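Local coordinates for Non-structural polyprotein (PDB 4GUA), which probably processes the viral polyprotein through its nsP2 cysteine protease, joined in one uncleaved precursor to the macro and zinc-binding domains of nsP3, at residues S38-Q43 with R137-Q142; T13-A18 with A45-H50; T547-A552 with R615-R620. One frame throughout, in Å; residues are numbered along the deposited sequence.

Interaction 1. Residues S38-Q43 with R137-Q142; sequences SELFPQ and RVISAQ
With CG anti to the backbone N (chi1 -173°) and the chain extended beyond it, Glu39 carries its carboxylate out from the last turn of helix 34-40 to the backbone of Ala141. In Leu40, CG lies anti to the carbonyl carbon, beside the backbone N; its two methyls touch the Ile139-Ala141 stretch. One nearly straight hydrogen bond crosses the contact, from Ala141 N to Glu39 OE2 at 3.2 Å. The N-H meets OE2 from well above the carboxylate plane. The same oxygen lies close to Ser140 CA. Ala141 CB lies against Glu39 CG (3.9 Å), so the methyl meets the middle of the side chain whose tip the amide holds. The apolar half is carried by Leu40, whose CD1 is 4.0 Å from Ile139 CG1; the two side chains cross obliquely. Its other methyl, CD2, packs 4.1 Å from Ala141 CB. The partner loop shapes itself by an ST turn, in which Ser140 OG accepts from Gln142 N at 3.1 Å. Gln128 pairs with Ser140 O and with Arg137. The contact thus joins the C-terminal end of helix 34-40 to the loop that runs from strand 136-137 toward strand 151-152 in the family C9 protease, with Phe63 of helix 52-64 against Ile139 and Arg234 against Ala141.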
loop_
_atom_site.group_PDB
_atom_site.type_symbol
_atom_site.label_atom_id
_atom_site.label_comp_id
_atom_site.label_asym_id
_atom_site.label_seq_id
_atom_site.Cartn_x
_atom_site.Cartn_y
_atom_site.Cartn_z
ATOM N N SER A 38 -5.322 10.308 28.343
ATOM C CA SER A 38 -6.712 9.955 28.066
ATOM C C SER A 38 -7.272 10.754 26.895
ATOM O O SER A 38 -8.081 10.256 26.103
ATOM C CB SER A 38 -7.575 10.199 29.299
ATOM O OG SER A 38 -7.130 9.407 30.379
ATOM N N GLU A 39 -6.825 11.997 26.782
ATOM C CA GLU A 39 -7.372 12.878 25.776
ATOM C C GLU A 39 -6.837 12.441 24.422
ATOM O O GLU A 39 -7.547 12.498 23.422
ATOM C CB GLU A 39 -7.012 14.335 26.070
ATOM C CG GLU A 39 -7.695 15.327 25.138
ATOM C CD GLU A 39 -7.119 16.726 25.245
ATOM O OE1 GLU A 39 -6.421 17.005 26.250
ATOM O OE2 GLU A 39 -7.364 17.540 24.320
ATOM N N LEU A 40 -5.589 11.987 24.397
ATOM C CA LEU A 40 -4.955 11.558 23.154
ATOM C C LEU A 40 -5.397 10.163 22.676
ATOM O O LEU A 40 -5.638 9.952 21.487
ATOM C CB LEU A 40 -3.438 11.591 23.323
ATOM C CG LEU A 40 -2.831 12.988 23.490
ATOM C CD1 LEU A 40 -1.332 12.900 23.727
ATOM C CD2 LEU A 40 -3.120 13.849 22.275
ATOM N N PHE A 41 -5.490 9.209 23.596
ATOM C CA PHE A 41 -5.829 7.839 23.232
ATOM C C PHE A 41 -7.131 7.373 23.869
ATOM O O PHE A 41 -7.248 7.304 25.092
ATOM C CB PHE A 41 -4.702 6.883 23.628
ATOM C CG PHE A 41 -3.375 7.226 23.012
ATOM C CD1 PHE A 41 -3.059 6.791 21.734
ATOM C CD2 PHE A 41 -2.440 7.972 23.713
ATOM C CE1 PHE A 41 -1.846 7.103 21.157
ATOM C CE2 PHE A 41 -1.221 8.284 23.143
ATOM C CZ PHE A 41 -0.923 7.845 21.862
ATOM N N PRO A 42 -8.130 7.067 23.040
ATOM C CA PRO A 42 -9.308 6.419 23.610
ATOM C C PRO A 42 -8.920 5.132 24.320
ATOM O O PRO A 42 -9.549 4.773 25.311
ATOM C CB PRO A 42 -10.168 6.129 22.383
ATOM C CG PRO A 42 -9.762 7.191 21.393
ATOM C CD PRO A 42 -8.302 7.378 21.610
ATOM N N GLN A 43 -7.885 4.462 23.818
ATOM C CA GLN A 43 -7.414 3.206 24.401
ATOM C C GLN A 43 -6.923 3.423 25.832
ATOM O O GLN A 43 -7.125 2.572 26.693
ATOM C CB GLN A 43 -6.287 2.587 23.556
ATOM C CG GLN A 43 -6.694 2.222 22.133
ATOM C CD GLN A 43 -6.511 3.375 21.165
ATOM O OE1 GLN A 43 -6.335 4.530 21.575
ATOM N NE2 GLN A 43 -6.568 3.073 19.872
ATOM N N ARG A 137 0.942 25.548 22.203
ATOM C CA ARG A 137 -0.142 25.375 23.162
ATOM C C ARG A 137 0.104 24.098 23.969
ATOM O O ARG A 137 0.937 23.278 23.585
ATOM C CB ARG A 137 -1.476 25.286 22.445
ATOM C CG ARG A 137 -2.687 25.427 23.378
ATOM C CD ARG A 137 -3.965 25.071 22.645
ATOM N NE ARG A 137 -3.695 24.902 21.220
ATOM C CZ ARG A 137 -3.310 23.753 20.678
ATOM N NH1 ARG A 137 -3.123 22.687 21.448
ATOM N NH2 ARG A 137 -3.077 23.672 19.378
ATOM N N VAL A 138 -0.588 23.933 25.095
ATOM C CA VAL A 138 -0.572 22.639 25.776
ATOM C C VAL A 138 -1.151 21.584 24.843
ATOM O O VAL A 138 -2.104 21.839 24.107
ATOM C CB VAL A 138 -1.392 22.624 27.102
ATOM C CG1 VAL A 138 -0.892 23.694 28.055
ATOM C CG2 VAL A 138 -2.884 22.785 26.837
ATOM N N ILE A 139 -0.571 20.393 24.899
ATOM C CA ILE A 139 -0.935 19.306 24.006
ATOM C C ILE A 139 -2.452 19.124 23.964
ATOM O O ILE A 139 -3.124 19.109 24.996
ATOM C CB ILE A 139 -0.229 17.996 24.451
ATOM C CG1 ILE A 139 -0.621 16.822 23.554
ATOM C CG2 ILE A 139 -0.579 17.663 25.884
ATOM C CD1 ILE A 139 -0.165 16.964 22.132
ATOM N N SER A 140 -2.985 19.016 22.750
ATOM C CA SER A 140 -4.423 18.888 22.538
ATOM C C SER A 140 -4.721 17.879 21.440
ATOM O O SER A 140 -4.061 17.857 20.407
ATOM C CB SER A 140 -5.032 20.229 22.145
ATOM O OG SER A 140 -6.360 20.049 21.674
ATOM N N ALA A 141 -5.723 17.041 21.667
ATOM C CA ALA A 141 -6.092 16.035 20.682
ATOM C C ALA A 141 -6.803 16.654 19.475
ATOM O O ALA A 141 -7.019 15.986 18.466
ATOM C CB ALA A 141 -6.981 14.982 21.330
ATOM N N GLN A 142 -7.147 17.932 19.570
ATOM C CA GLN A 142 -7.940 18.586 18.532
ATOM C C GLN A 142 -7.107 19.335 17.499
ATOM O O GLN A 142 -7.658 19.973 16.601
ATOM C CB GLN A 142 -8.941 19.535 19.182
ATOM C CG GLN A 142 -9.961 18.803 20.026
ATOM C CD GLN A 142 -10.853 19.734 20.801
ATOM O OE1 GLN A 142 -11.582 20.537 20.225
ATOM N NE2 GLN A 142 -10.812 19.622 22.118
#

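Interaction 2. Residues T13-A18 with A45-H50; sequences TNVCWA and ADDKPH
Two backbone amides of the 13-18 segment converge on the carboxylate of Asp47, one on each oxygen. Thr13 N donates to Asp47 OD2 at 2.8 Å and Asn14 N to Asp47 OD1 at 2.7 Å. Both oxygens are met on the syn side, both donors lying within about 20° of the carboxylate plane, and this two-point grip fixes the rotation of the group. The third bond across the contact comes from a side chain: the indole NE1 of Trp17 gives its hydrogen to Lys48 O at 3.1 Å, lying in the carbonyl plane, although the oxygen is tilted from the plane of the ring. A weak bond from the same NE1 reaches Asn14 O within its own segment.

The carboxylate is presented by a Schellman motif, in which Asp47, with positive phi, ends helix 42-45; with CG anti to the backbone N (chi1 -166°), that atom is swung toward the amides of Thr13 and Asn14. The loop beyond then runs past the N-terminal end of helix 16-27, in the helical part of the family C9 cysteine protease.

Aromatic contacts fill the other end. His50 CB sits over one face of Trp17, 3.4 Å from the centroid of the five-membered ring, a CH-pi contact. The imidazole continues beyond it over the six-membered ring in a T-shaped (edge-to-face) pair, with planes at 85°, and its CD2 is 4.0 Å from Trp17 CZ3. Val15 O and Ala18 CB lie over the opposite face of the indole, and Phe41 adds a second edge-to-face partner.

Van der Waals packing is slighter: Asn14 CB lies 3.9 Å from Pro49 N, and Val15 CG1 borders Asp47 OD1.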
loop_
_atom_site.group_PDB
_atom_site.type_symbol
_atom_site.label_atom_id
_atom_site.label_comp_id
_atom_site.label_asym_id
_atom_site.label_seq_id
_atom_site.Cartn_x
_atom_site.Cartn_y
_atom_site.Cartn_z
ATOM N N THR A 13 -5.215 -0.866 34.246
ATOM C CA THR A 13 -4.638 -2.204 34.176
ATOM C C THR A 13 -3.915 -2.486 32.849
ATOM O O THR A 13 -2.932 -3.224 32.871
ATOM C CB THR A 13 -5.672 -3.349 34.503
ATOM O OG1 THR A 13 -6.528 -3.604 33.388
ATOM C CG2 THR A 13 -6.501 -3.002 35.731
ATOM N N ASN A 14 -4.375 -1.989 31.693
ATOM C CA ASN A 14 -3.534 -2.218 30.513
ATOM C C ASN A 14 -2.948 -0.971 29.865
ATOM O O ASN A 14 -3.339 -0.618 28.769
ATOM C CB ASN A 14 -4.388 -2.894 29.449
ATOM C CG ASN A 14 -5.217 -4.016 30.010
ATOM O OD1 ASN A 14 -6.401 -3.829 30.296
ATOM N ND2 ASN A 14 -4.605 -5.182 30.189
ATOM N N VAL A 15 -1.937 -0.370 30.472
ATOM C CA VAL A 15 -1.252 0.763 29.856
ATOM C C VAL A 15 0.238 0.526 29.606
ATOM O O VAL A 15 0.975 1.467 29.324
ATOM C CB VAL A 15 -1.585 2.104 30.531
ATOM C CG1 VAL A 15 -3.097 2.315 30.489
ATOM C CG2 VAL A 15 -1.063 2.151 31.939
ATOM N N CYS A 16 0.700 -0.705 29.786
ATOM C CA CYS A 16 2.126 -0.955 29.692
ATOM C C CYS A 16 2.702 -0.289 28.441
ATOM O O CYS A 16 3.835 0.183 28.464
ATOM C CB CYS A 16 2.433 -2.463 29.721
ATOM S SG CYS A 16 1.620 -3.473 28.465
ATOM N N TRP A 17 1.921 -0.215 27.364
ATOM C CA TRP A 17 2.377 0.469 26.155
ATOM C C TRP A 17 2.722 1.954 26.400
ATOM O O TRP A 17 3.752 2.465 25.923
ATOM C CB TRP A 17 1.344 0.337 25.025
ATOM C CG TRP A 17 -0.066 0.718 25.383
ATOM C CD1 TRP A 17 -1.022 -0.089 25.918
ATOM C CD2 TRP A 17 -0.678 1.998 25.203
ATOM N NE1 TRP A 17 -2.195 0.607 26.090
ATOM C CE2 TRP A 17 -2.009 1.892 25.660
ATOM C CE3 TRP A 17 -0.234 3.225 24.702
ATOM C CZ2 TRP A 17 -2.894 2.964 25.633
ATOM C CZ3 TRP A 17 -1.114 4.289 24.673
ATOM C CH2 TRP A 17 -2.428 4.153 25.138
ATOM N N ALA A 18 1.878 2.639 27.164
ATOM C CA ALA A 18 2.137 4.030 27.534
ATOM C C ALA A 18 3.329 4.156 28.487
ATOM O O ALA A 18 4.234 4.978 28.271
ATOM C CB ALA A 18 0.890 4.657 28.149
ATOM N N ALA A 45 -7.814 6.151 27.840
ATOM C CA ALA A 45 -9.009 6.591 28.561
ATOM C C ALA A 45 -9.923 5.430 28.956
ATOM O O ALA A 45 -10.527 5.451 30.022
ATOM C CB ALA A 45 -9.778 7.579 27.713
ATOM N N ASP A 46 -10.044 4.439 28.077
ATOM C CA ASP A 46 -10.864 3.256 28.332
ATOM C C ASP A 46 -10.077 2.062 28.872
ATOM O O ASP A 46 -10.629 0.977 29.004
ATOM C CB ASP A 46 -11.602 2.848 27.064
ATOM C CG ASP A 46 -12.615 3.889 26.624
ATOM O OD1 ASP A 46 -13.051 4.678 27.492
ATOM O OD2 ASP A 46 -12.976 3.917 25.422
ATOM N N ASP A 47 -8.786 2.256 29.139
ATOM C CA ASP A 47 -7.930 1.223 29.730
ATOM C C ASP A 47 -7.909 -0.064 28.911
ATOM O O ASP A 47 -8.345 -1.117 29.380
ATOM C CB ASP A 47 -8.384 0.925 31.159
ATOM C CG ASP A 47 -7.359 0.134 31.948
ATOM O OD1 ASP A 47 -6.238 -0.079 31.437
ATOM O OD2 ASP A 47 -7.676 -0.269 33.088
ATOM N N LYS A 48 -7.413 0.033 27.679
ATOM C CA LYS A 48 -7.366 -1.109 26.764
ATOM C C LYS A 48 -5.971 -1.392 26.214
ATOM O O LYS A 48 -5.132 -0.499 26.146
ATOM C CB LYS A 48 -8.370 -0.885 25.628
ATOM C CG LYS A 48 -9.790 -0.781 26.168
ATOM C CD LYS A 48 -10.837 -0.532 25.116
ATOM C CE LYS A 48 -12.240 -0.670 25.714
ATOM N NZ LYS A 48 -13.330 -0.776 24.687
ATOM N N PRO A 49 -5.711 -2.650 25.828
ATOM C CA PRO A 49 -4.403 -2.961 25.246
ATOM C C PRO A 49 -4.179 -2.199 23.948
ATOM O O PRO A 49 -5.141 -1.870 23.260
ATOM C CB PRO A 49 -4.482 -4.476 24.993
ATOM C CG PRO A 49 -5.925 -4.775 24.908
ATOM C CD PRO A 49 -6.585 -3.834 25.871
ATOM N N HIS A 50 -2.928 -1.892 23.640
ATOM C CA HIS A 50 -2.611 -1.076 22.478
ATOM C C HIS A 50 -1.145 -1.249 22.066
ATOM O O HIS A 50 -0.330 -1.722 22.857
ATOM C CB HIS A 50 -2.907 0.383 22.794
ATOM C CG HIS A 50 -2.944 1.267 21.587
ATOM N ND1 HIS A 50 -3.491 0.867 20.388
ATOM C CD2 HIS A 50 -2.510 2.534 21.398
ATOM C CE1 HIS A 50 -3.383 1.846 19.510
ATOM N NE2 HIS A 50 -2.794 2.870 20.099
#

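Interaction 3. Residues T547-A552 with R615-R620; sequences TKFHQA and RVHRLR. With SO4 (sulfate ion), chain R; SO4 (sulfate ion), chain I; SO4 (sulfate ion), chain K.
Ala552, in the first turn of helix 550-562, and His617, within helix 613-621, bring their CA atoms to 5.6 Å, the closest backbone approach of the two segments. Ala552 CB touches helix 613-621 at two neighbouring residues, 3.9 Å from His617 CB and 4.1 Å from Val616 CG1. Next to this apolar patch Phe549 turns the edge of its ring toward the face of His617 in an offset edge-to-face pair, with planes at 74° and Phe549 CE1 3.8 Å from His617 CD2. Both helices belong to the zinc-binding domain of nsP3; the side chain of Val616 is about 13 Å from the zinc ion. The turn that leads into helix 550-562 is a type I beta turn from Thr547 to His550, and Thr547 OG1 accepts a capping bond from Phe549 N. At the outer side of the contact the sulfate ion of chain R, probably from the crystallisation liquor, bridges the segments. Lys548, extended beyond CG, donates from NZ to its O4 at 2.9 Å. His617 NE2 donates to its O3 at 3.2 Å; the anion would offset the lysine charge, and that of the imidazole if it is protonated.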
loop_
_atom_site.group_PDB
_atom_site.type_symbol
_atom_site.label_atom_id
_atom_site.label_comp_id
_atom_site.label_asym_id
_atom_site.label_seq_id
_atom_site.Cartn_x
_atom_site.Cartn_y
_atom_site.Cartn_z
ATOM N N THR A 547 17.946 3.786 10.981
ATOM C CA THR A 547 19.196 3.292 10.436
ATOM C C THR A 547 19.954 4.466 9.839
ATOM O O THR A 547 19.445 5.585 9.810
ATOM C CB THR A 547 18.964 2.243 9.331
ATOM O OG1 THR A 547 18.739 2.896 8.073
ATOM C CG2 THR A 547 17.785 1.357 9.678
ATOM N N LYS A 548 21.155 4.202 9.333
ATOM C CA LYS A 548 21.993 5.261 8.789
ATOM C C LYS A 548 21.600 5.579 7.361
ATOM O O LYS A 548 22.093 6.541 6.774
ATOM C CB LYS A 548 23.470 4.873 8.847
ATOM C CG LYS A 548 23.830 3.617 8.069
ATOM C CD LYS A 548 25.333 3.364 8.105
ATOM C CE LYS A 548 25.683 1.946 7.681
ATOM N NZ LYS A 548 27.125 1.819 7.336
ATOM N N PHE A 549 20.697 4.780 6.807
ATOM C CA PHE A 549 20.237 4.994 5.443
ATOM C C PHE A 549 19.054 5.956 5.380
ATOM O O PHE A 549 18.559 6.271 4.300
ATOM C CB PHE A 549 19.857 3.660 4.812
ATOM C CG PHE A 549 20.932 2.629 4.910
ATOM C CD1 PHE A 549 22.235 2.940 4.571
ATOM C CD2 PHE A 549 20.645 1.354 5.352
ATOM C CE1 PHE A 549 23.230 1.997 4.663
ATOM C CE2 PHE A 549 21.634 0.405 5.446
ATOM C CZ PHE A 549 22.932 0.728 5.101
ATOM N N HIS A 550 18.604 6.421 6.537
ATOM C CA HIS A 550 17.450 7.305 6.588
ATOM C C HIS A 550 17.620 8.556 5.739
ATOM O O HIS A 550 16.738 8.896 4.966
ATOM C CB HIS A 550 17.150 7.718 8.024
ATOM C CG HIS A 550 15.907 8.539 8.157
ATOM N ND1 HIS A 550 14.690 8.121 7.662
ATOM C CD2 HIS A 550 15.685 9.742 8.737
ATOM C CE1 HIS A 550 13.773 9.032 7.927
ATOM N NE2 HIS A 550 14.350 10.024 8.583
ATOM N N GLN A 551 18.748 9.241 5.887
ATOM C CA GLN A 551 18.967 10.501 5.181
ATOM C C GLN A 551 18.909 10.273 3.672
ATOM O O GLN A 551 18.248 11.015 2.939
ATOM C CB GLN A 551 20.308 11.115 5.577
ATOM C CG GLN A 551 20.541 12.517 5.041
ATOM C CD GLN A 551 19.583 13.536 5.629
ATOM O OE1 GLN A 551 18.510 13.788 5.078
ATOM N NE2 GLN A 551 19.972 14.139 6.747
ATOM N N ALA A 552 19.609 9.245 3.207
ATOM C CA ALA A 552 19.603 8.904 1.791
ATOM C C ALA A 552 18.176 8.654 1.322
ATOM O O ALA A 552 17.785 9.099 0.244
ATOM C CB ALA A 552 20.470 7.681 1.536
ATOM N N ARG A 615 22.184 1.598 -1.285
ATOM C CA ARG A 615 23.189 1.758 -2.321
ATOM C C ARG A 615 23.517 3.226 -2.545
ATOM O O ARG A 615 24.670 3.584 -2.746
ATOM C CB ARG A 615 22.748 1.135 -3.643
ATOM C CG ARG A 615 23.816 1.294 -4.719
ATOM C CD ARG A 615 23.724 0.237 -5.800
ATOM N NE ARG A 615 24.695 0.470 -6.869
ATOM C CZ ARG A 615 24.462 1.148 -7.988
ATOM N NH1 ARG A 615 23.275 1.685 -8.231
ATOM N NH2 ARG A 615 25.434 1.285 -8.875
ATOM N N VAL A 616 22.501 4.077 -2.518
ATOM C CA VAL A 616 22.728 5.501 -2.709
ATOM C C VAL A 616 23.679 6.013 -1.644
ATOM O O VAL A 616 24.578 6.803 -1.927
ATOM C CB VAL A 616 21.415 6.308 -2.655
ATOM C CG1 VAL A 616 21.702 7.783 -2.403
ATOM C CG2 VAL A 616 20.634 6.130 -3.945
ATOM N N HIS A 617 23.460 5.572 -0.414
ATOM C CA HIS A 617 24.265 6.013 0.712
ATOM C C HIS A 617 25.714 5.549 0.597
ATOM O O HIS A 617 26.632 6.324 0.851
ATOM C CB HIS A 617 23.649 5.492 2.009
ATOM C CG HIS A 617 24.494 5.727 3.220
ATOM N ND1 HIS A 617 24.376 6.856 4.001
ATOM C CD2 HIS A 617 25.466 4.976 3.788
ATOM C CE1 HIS A 617 25.238 6.790 4.999
ATOM N NE2 HIS A 617 25.912 5.659 4.894
ATOM N N ARG A 618 25.920 4.293 0.205
ATOM C CA ARG A 618 27.272 3.742 0.101
ATOM C C ARG A 618 28.052 4.486 -0.983
ATOM O O ARG A 618 29.209 4.847 -0.785
ATOM C CB ARG A 618 27.244 2.233 -0.186
ATOM N N LEU A 619 27.418 4.699 -2.133
ATOM C CA LEU A 619 28.054 5.398 -3.247
ATOM C C LEU A 619 28.415 6.834 -2.878
ATOM O O LEU A 619 29.524 7.286 -3.137
ATOM C CB LEU A 619 27.131 5.411 -4.468
ATOM C CG LEU A 619 26.811 4.067 -5.125
ATOM C CD1 LEU A 619 25.682 4.224 -6.139
ATOM C CD2 LEU A 619 28.044 3.498 -5.792
ATOM N N ARG A 620 27.474 7.549 -2.275
ATOM C CA ARG A 620 27.663 8.957 -1.958
ATOM C C ARG A 620 28.690 9.160 -0.846
ATOM O O ARG A 620 29.392 10.174 -0.817
ATOM C CB ARG A 620 26.326 9.588 -1.568
ATOM C CG ARG A 620 26.367 11.094 -1.373
ATOM C CD ARG A 620 24.976 11.635 -1.090
ATOM N NE ARG A 620 25.003 12.977 -0.511
ATOM C CZ ARG A 620 25.048 14.109 -1.206
ATOM N NH1 ARG A 620 25.084 14.086 -2.532
ATOM N NH2 ARG A 620 25.062 15.274 -0.566
HETATM S S SO4 R . 28.877 5.300 6.972
HETATM O O1 SO4 R . 29.484 6.258 6.049
HETATM O O2 SO4 R . 29.802 5.014 8.065
HETATM O O3 SO4 R . 27.652 5.867 7.533
HETATM O O4 SO4 R . 28.582 4.059 6.256
HETATM S S SO4 I . 23.001 1.256 11.615
HETATM O O1 SO4 I . 22.194 1.735 10.495
HETATM O O2 SO4 I . 23.443 2.391 12.424
HETATM O O3 SO4 I . 22.187 0.370 12.441
HETATM O O4 SO4 I . 24.167 0.529 11.107
HETATM S S SO4 K . 28.393 -0.644 -6.545
HETATM O O1 SO4 K . 27.509 0.262 -7.272
HETATM O O2 SO4 K . 27.874 -0.823 -5.188
HETATM O O3 SO4 K . 28.427 -1.944 -7.219
HETATM O O4 SO4 K . 29.731 -0.050 -6.509
#

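From the N terminus, the 13-18 segment opens interaction 2, which the 45-50 loop closes after helices 16-27, 34-40 and 42-45. Interaction 1 begins inside that span, at 38-43, and closes only at 137-142, so the two cross rather than nest. They also touch: Gln43 O and Lys48 N are probably hydrogen-bonded, and Ser38 O packs on Ala45 CB. Together they tie the first helices of the protease to one another and to a later loop. Interaction 3 follows in series, closing a span about half helical between 547-552 and 615-620 in the nsP3 zinc-binding domain, its nearest atoms about 20 Å from those of interaction 1.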